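Local coordinates for antigen MTB48, Mycobacterial protein (Mycobacterium smegmatis, PDB 4WJ1) that is exported through the ESX-1 type VII secretion system and is probably involved in DNA conjugation, at least in the recipient strain, at residues A33-P36 / T41-S44; A43-K48 / S273-I278. All coordinates share one frame; numbering follows the deposited sequence.

Contact 1 (A33-P36 / T41-S44)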
ATOM      1  N   ALA A  33      11.690   1.888   8.732  1.00 38.07           N
ATOM      2  CA  ALA A  33      12.896   2.609   8.365  1.00 31.24           C
ATOM      3  C   ALA A  33      13.209   3.624   9.443  1.00 36.39           C
ATOM      4  O   ALA A  33      12.312   3.989  10.203  1.00 29.27           O
ATOM      5  CB  ALA A  33      12.718   3.300   7.029  1.00 35.28           C
ATOM      6  N   THR A  34      14.468   4.078   9.512  1.00 32.29           N
ATOM      7  CA  THR A  34      14.816   5.192  10.384  1.00 27.69           C
ATOM      8  C   THR A  34      15.338   6.411   9.597  1.00 29.88           C
ATOM      9  O   THR A  34      15.813   6.266   8.470  1.00 31.89           O
ATOM     10  CB  THR A  34      15.851   4.761  11.424  1.00 37.66           C
ATOM     11  OG1 THR A  34      17.030   4.299  10.764  1.00 40.32           O
ATOM     12  CG2 THR A  34      15.300   3.643  12.270  1.00 35.80           C
ATOM     13  N   LYS A  35      15.191   7.604  10.186  1.00 30.27           N
ATOM     14  CA  LYS A  35      15.768   8.874   9.693  1.00 35.04           C
ATOM     15  C   LYS A  35      17.272   8.806   9.486  1.00 33.67           C
ATOM     16  O   LYS A  35      17.966   8.256  10.327  1.00 30.82           O
ATOM     17  CB  LYS A  35      15.538  10.009  10.697  1.00 37.08           C
ATOM     18  CG  LYS A  35      14.187  10.586  10.725  1.00 52.17           C
ATOM     19  CD  LYS A  35      13.824  10.991  12.138  1.00 54.61           C
ATOM     20  CE  LYS A  35      14.823  11.956  12.683  1.00 57.65           C
ATOM     21  NZ  LYS A  35      14.326  12.539  13.960  1.00 69.63           N
ATOM     22  N   PRO A  36      17.784   9.429   8.415  1.00 34.03           N
ATOM     23  CA  PRO A  36      19.233   9.509   8.178  1.00 32.87           C
ATOM     24  C   PRO A  36      19.920  10.441   9.165  1.00 36.27           C
ATOM     25  O   PRO A  36      21.065  10.212   9.512  1.00 44.19           O
ATOM     26  CB  PRO A  36      19.345  10.063   6.752  1.00 31.83           C
ATOM     27  CG  PRO A  36      17.955  10.077   6.200  1.00 31.16           C
ATOM     28  CD  PRO A  36      16.999  10.040   7.331  1.00 29.91           C
ATOM     29  N   THR A  41      14.252  19.369   8.332  1.00 36.56           N
ATOM     30  CA  THR A  41      13.811  18.976   6.995  1.00 33.45           C
ATOM     31  C   THR A  41      13.762  17.461   6.886  1.00 39.29           C
ATOM     32  O   THR A  41      12.787  16.900   6.399  1.00 53.26           O
ATOM     33  CB  THR A  41      14.748  19.557   5.901  1.00 38.66           C
ATOM     34  OG1 THR A  41      14.616  20.979   5.865  1.00 43.81           O
ATOM     35  CG2 THR A  41      14.413  19.019   4.535  1.00 34.21           C
ATOM     36  N   THR A  42      14.809  16.796   7.358  1.00 39.02           N
ATOM     37  CA  THR A  42      14.852  15.346   7.305  1.00 32.85           C
ATOM     38  C   THR A  42      13.706  14.723   8.096  1.00 35.20           C
ATOM     39  O   THR A  42      13.071  13.799   7.626  1.00 40.61           O
ATOM     40  CB  THR A  42      16.178  14.819   7.828  1.00 37.57           C
ATOM     41  OG1 THR A  42      17.228  15.192   6.921  1.00 38.61           O
ATOM     42  CG2 THR A  42      16.132  13.297   7.963  1.00 28.66           C
ATOM     43  N   ALA A  43      13.426  15.243   9.289  1.00 31.32           N
ATOM     44  CA  ALA A  43      12.353  14.695  10.111  1.00 28.72           C
ATOM     45  C   ALA A  43      11.017  14.868   9.421  1.00 38.59           C
ATOM     46  O   ALA A  43      10.127  14.024   9.535  1.00 38.84           O
ATOM     47  CB  ALA A  43      12.314  15.367  11.477  1.00 28.24           C
ATOM     48  N   SER A  44      10.879  15.987   8.727  1.00 39.14           N
ATOM     49  CA  SER A  44       9.603  16.342   8.153  1.00 39.43           C
ATOM     50  C   SER A  44       9.312  15.408   7.005  1.00 37.68           C
ATOM     51  O   SER A  44       8.268  14.757   6.986  1.00 36.34           O
ATOM     52  CB  SER A  44       9.597  17.789   7.684  1.00 45.86           C
ATOM     53  OG  SER A  44       8.451  18.024   6.881  1.00 62.15           O
TER
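OG1 of Thr-42, whose methyl packs on Pro-36, is hydrogen-bonded by two groups: the carboxylate atom OD1 of Asp-37, in the turn between the segments, and the hydroxyl of Tyr-269 on helix 248-272. With OG1 fixed this way, the rotation of the side chain is set: at chi1 -68° the hydroxyl lies beside the backbone N, and CG2 is anti to that N and faces back to the incoming loop. There CG2 reaches CD of Pro-36 at 3.4 Å, a tight apolar touch, and CG of the same ring at 4.1 Å, the two side chains crossing obliquely. The proline and Thr-42 also both lean on Phe-220 of helix 187-230, and the backbone of Pro-36 is hydrogen-bonded to Asp-150, so the buried side of this corner is closed by the PPE part of the chain. Lys-35 takes the more exposed side. Its CB is a looser 4.3 Å from CG2 of Thr-42, and its aliphatic chain runs on until NZ lies 4.3 Å from CB of Ala-43. The ammonium's partner is Glu-38, which forms a salt bridge with NZ just before helix 40-96, so the lysine's charge is used within the turn itself. The corner is where the long loop after helix 12-22 runs into helix 40-96, consistent with the helical hairpin of EsxAB-like PE domains.

Contact 2 (A43-K48 / S273-I278); sequences ASVYSK and SQIQEI
Val-45 of helix 40-96 rests on Ser-273, the first residue to leave helical geometry after helix 248-272, so this contact ties the PE hairpin to the C-terminal part of the PPE domain within one elongated helical bundle. With CG1 anti to its backbone N (chi1 171°), Val-45 lets CG2 come up against two oxygens of the serine. CG2 is 3.3 Å from the carbonyl O of Ser-273, and the hydroxyl OG of that residue is equally near. These are packing contacts; OG itself is hydrogen-bonded to the carbonyl O of Tyr-269, one turn back in helix 248-272. The other methyl, CG1, meets CD1 of Ile-275 at 3.9 Å, while Phe-220 of helix 187-230 also touches Val-45. Three residues on, Lys-48 presents its CB to the same CD1 at 3.7 Å. The isoleucine tip thus lies between successive turns of the helix, with Val-45 O also 3.7 Å from CD1 and Leu-49 adding a further contact. Beyond CG the lysine chain is extended, which carries its ammonium out alongside the backbone of Ile-275, and two waters span the remaining distance. One donates to Ile-275 O at 2.6 Å but is held only weakly by NZ. The other accepts from both sides, with its oxygen 3.2 Å from Lys-48 NZ and 3.1 Å from Ile-275 N.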
ATOM      1  N   ALA A  43      13.426  15.243   9.289  1.00 31.32           N
ATOM      2  CA  ALA A  43      12.353  14.695  10.111  1.00 28.72           C
ATOM      3  C   ALA A  43      11.017  14.868   9.421  1.00 38.59           C
ATOM      4  O   ALA A  43      10.127  14.024   9.535  1.00 38.84           O
ATOM      5  CB  ALA A  43      12.314  15.367  11.477  1.00 28.24           C
ATOM      6  N   SER A  44      10.879  15.987   8.727  1.00 39.14           N
ATOM      7  CA  SER A  44       9.603  16.342   8.153  1.00 39.43           C
ATOM      8  C   SER A  44       9.312  15.408   7.005  1.00 37.68           C
ATOM      9  O   SER A  44       8.268  14.757   6.986  1.00 36.34           O
ATOM     10  CB  SER A  44       9.597  17.789   7.684  1.00 45.86           C
ATOM     11  OG  SER A  44       8.451  18.024   6.881  1.00 62.15           O
ATOM     12  N   VAL A  45      10.245  15.332   6.057  1.00 31.95           N
ATOM     13  CA  VAL A  45      10.077  14.457   4.901  1.00 34.12           C
ATOM     14  C   VAL A  45       9.930  13.009   5.365  1.00 37.25           C
ATOM     15  O   VAL A  45       9.048  12.294   4.911  1.00 41.17           O
ATOM     16  CB  VAL A  45      11.247  14.586   3.921  1.00 35.86           C
ATOM     17  CG1 VAL A  45      11.163  13.520   2.840  1.00 34.75           C
ATOM     18  CG2 VAL A  45      11.245  15.967   3.296  1.00 39.42           C
ATOM     19  N   TYR A  46      10.769  12.599   6.303  1.00 33.77           N
ATOM     20  CA  TYR A  46      10.678  11.257   6.867  1.00 35.48           C
ATOM     21  C   TYR A  46       9.299  10.908   7.427  1.00 38.45           C
ATOM     22  O   TYR A  46       8.752   9.851   7.134  1.00 40.83           O
ATOM     23  CB  TYR A  46      11.701  11.086   7.972  1.00 24.97           C
ATOM     24  CG  TYR A  46      11.549   9.813   8.742  1.00 25.91           C
ATOM     25  CD1 TYR A  46      12.014   8.598   8.221  1.00 29.87           C
ATOM     26  CD2 TYR A  46      10.971   9.818  10.004  1.00 25.88           C
ATOM     27  CE1 TYR A  46      11.894   7.418   8.940  1.00 30.34           C
ATOM     28  CE2 TYR A  46      10.827   8.649  10.724  1.00 29.51           C
ATOM     29  CZ  TYR A  46      11.297   7.456  10.194  1.00 35.65           C
ATOM     30  OH  TYR A  46      11.154   6.302  10.924  1.00 34.60           O
ATOM     31  N   SER A  47       8.755  11.785   8.255  1.00 38.45           N
ATOM     32  CA  SER A  47       7.510  11.483   8.918  1.00 39.72           C
ATOM     33  C   SER A  47       6.385  11.413   7.883  1.00 40.73           C
ATOM     34  O   SER A  47       5.398  10.698   8.078  1.00 38.95           O
ATOM     35  CB  SER A  47       7.203  12.520   9.995  1.00 44.43           C
ATOM     36  OG  SER A  47       6.998  13.788   9.409  1.00 52.15           O
ATOM     37  N   LYS A  48       6.550  12.134   6.775  1.00 37.91           N
ATOM     38  CA  LYS A  48       5.582  12.069   5.674  1.00 37.93           C
ATOM     39  C   LYS A  48       5.622  10.702   5.017  1.00 38.39           C
ATOM     40  O   LYS A  48       4.589  10.056   4.857  1.00 42.88           O
ATOM     41  CB  LYS A  48       5.853  13.164   4.635  1.00 42.07           C
ATOM     42  CG  LYS A  48       5.550  14.557   5.161  1.00 54.58           C
ATOM     43  CD  LYS A  48       5.630  15.633   4.096  1.00 62.00           C
ATOM     44  CE  LYS A  48       5.292  16.992   4.702  1.00 68.49           C
ATOM     45  NZ  LYS A  48       5.268  18.080   3.690  1.00 69.30           N
ATOM     46  N   SER A 273      13.773  17.796  -1.564  1.00 45.05           N
ATOM     47  CA  SER A 273      13.226  16.625  -0.893  1.00 43.94           C
ATOM     48  C   SER A 273      11.726  16.735  -0.682  1.00 48.32           C
ATOM     49  O   SER A 273      11.150  15.910   0.017  1.00 48.33           O
ATOM     50  CB  SER A 273      13.915  16.399   0.455  1.00 41.57           C
ATOM     51  OG  SER A 273      13.560  17.416   1.380  1.00 46.90           O
ATOM     52  N   GLN A 274      11.097  17.756  -1.259  1.00 51.50           N
ATOM     53  CA  GLN A 274       9.643  17.889  -1.174  1.00 50.37           C
ATOM     54  C   GLN A 274       8.968  16.697  -1.827  1.00 54.83           C
ATOM     55  O   GLN A 274       9.281  16.346  -2.961  1.00 60.65           O
ATOM     56  CB  GLN A 274       9.157  19.171  -1.844  1.00 47.99           C
ATOM     57  CG  GLN A 274       9.271  20.413  -0.992  1.00 52.69           C
ATOM     58  CD  GLN A 274       8.856  21.653  -1.752  1.00 66.92           C
ATOM     59  OE1 GLN A 274       9.703  22.445  -2.170  1.00 73.08           O
ATOM     60  NE2 GLN A 274       7.544  21.830  -1.943  1.00 70.30           N
ATOM     61  N   ILE A 275       8.042  16.078  -1.106  1.00 53.93           N
ATOM     62  CA  ILE A 275       7.333  14.911  -1.610  1.00 49.56           C
ATOM     63  C   ILE A 275       5.832  15.107  -1.496  1.00 47.52           C
ATOM     64  O   ILE A 275       5.365  15.971  -0.750  1.00 51.04           O
ATOM     65  CB  ILE A 275       7.721  13.660  -0.840  1.00 44.20           C
ATOM     66  CG1 ILE A 275       7.376  13.855   0.635  1.00 43.59           C
ATOM     67  CG2 ILE A 275       9.190  13.374  -1.011  1.00 39.82           C
ATOM     68  CD1 ILE A 275       7.620  12.640   1.462  1.00 43.99           C
ATOM     69  N   GLN A 276       5.069  14.307  -2.230  1.00 48.26           N
ATOM     70  CA  GLN A 276       3.622  14.436  -2.169  1.00 53.01           C
ATOM     71  C   GLN A 276       2.991  13.260  -1.431  1.00 47.84           C
ATOM     72  O   GLN A 276       3.516  12.141  -1.442  1.00 51.69           O
ATOM     73  CB  GLN A 276       3.022  14.574  -3.568  1.00 66.52           C
ATOM     74  CG  GLN A 276       3.842  13.970  -4.698  1.00 77.84           C
ATOM     75  CD  GLN A 276       3.270  14.315  -6.072  1.00 92.69           C
ATOM     76  OE1 GLN A 276       3.247  15.484  -6.472  1.00 98.72           O
ATOM     77  NE2 GLN A 276       2.797  13.296  -6.796  1.00 89.06           N
ATOM     78  N   GLU A 277       1.877  13.547  -0.766  1.00 48.46           N
ATOM     79  CA  GLU A 277       1.117  12.565  -0.008  1.00 43.24           C
ATOM     80  C   GLU A 277       0.617  11.448  -0.916  1.00 44.03           C
ATOM     81  O   GLU A 277       0.185  11.694  -2.037  1.00 44.35           O
ATOM     82  CB  GLU A 277      -0.063  13.242   0.702  1.00 46.33           C
ATOM     83  CG  GLU A 277      -0.828  12.332   1.653  1.00 53.51           C
ATOM     84  CD  GLU A 277      -2.028  13.011   2.296  1.00 60.18           C
ATOM     85  OE1 GLU A 277      -2.210  14.238   2.103  1.00 61.84           O
ATOM     86  OE2 GLU A 277      -2.794  12.308   2.992  1.00 64.59           O
ATOM     87  N   ILE A 278       0.712  10.219  -0.430  1.00 42.45           N
ATOM     88  CA  ILE A 278       0.159   9.067  -1.117  1.00 43.82           C
ATOM     89  C   ILE A 278      -1.219   8.848  -0.536  1.00 51.79           C
ATOM     90  O   ILE A 278      -1.350   8.544   0.653  1.00 58.02           O
ATOM     91  CB  ILE A 278       1.017   7.796  -0.925  1.00 45.53           C
ATOM     92  CG1 ILE A 278       2.486   8.070  -1.255  1.00 43.11           C
ATOM     93  CG2 ILE A 278       0.490   6.660  -1.774  1.00 43.77           C
ATOM     94  CD1 ILE A 278       2.717   8.402  -2.710  1.00 43.41           C
TER
HETATM   95  O   HOH W   1       3.928  15.786   1.437  1.00 48.68           O
HETATM   96  O   HOH W   2       7.627  17.369   1.658  1.00 60.56           O

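Contacts 1 and 2 follow one another on helix 40-96 and share Ala-43 and Ser-44, their centres about 9 Å apart. Contact 1 is local, joining the helix to the loop just before it inside the PE domain, whereas contact 2 brings in the segment after helix 248-272, more than 220 residues later, from the PPE domain. Tyr-46 reaches from the second to the first, its OH 2.7 Å from the carbonyl O of Ala-33 in a probable hydrogen bond, and Thr-41 packs on Ser-273 in the reverse direction. Together they join the start of the helix to chain on more than one flank, consistent with PE and PPE parts forming a single fused bundle.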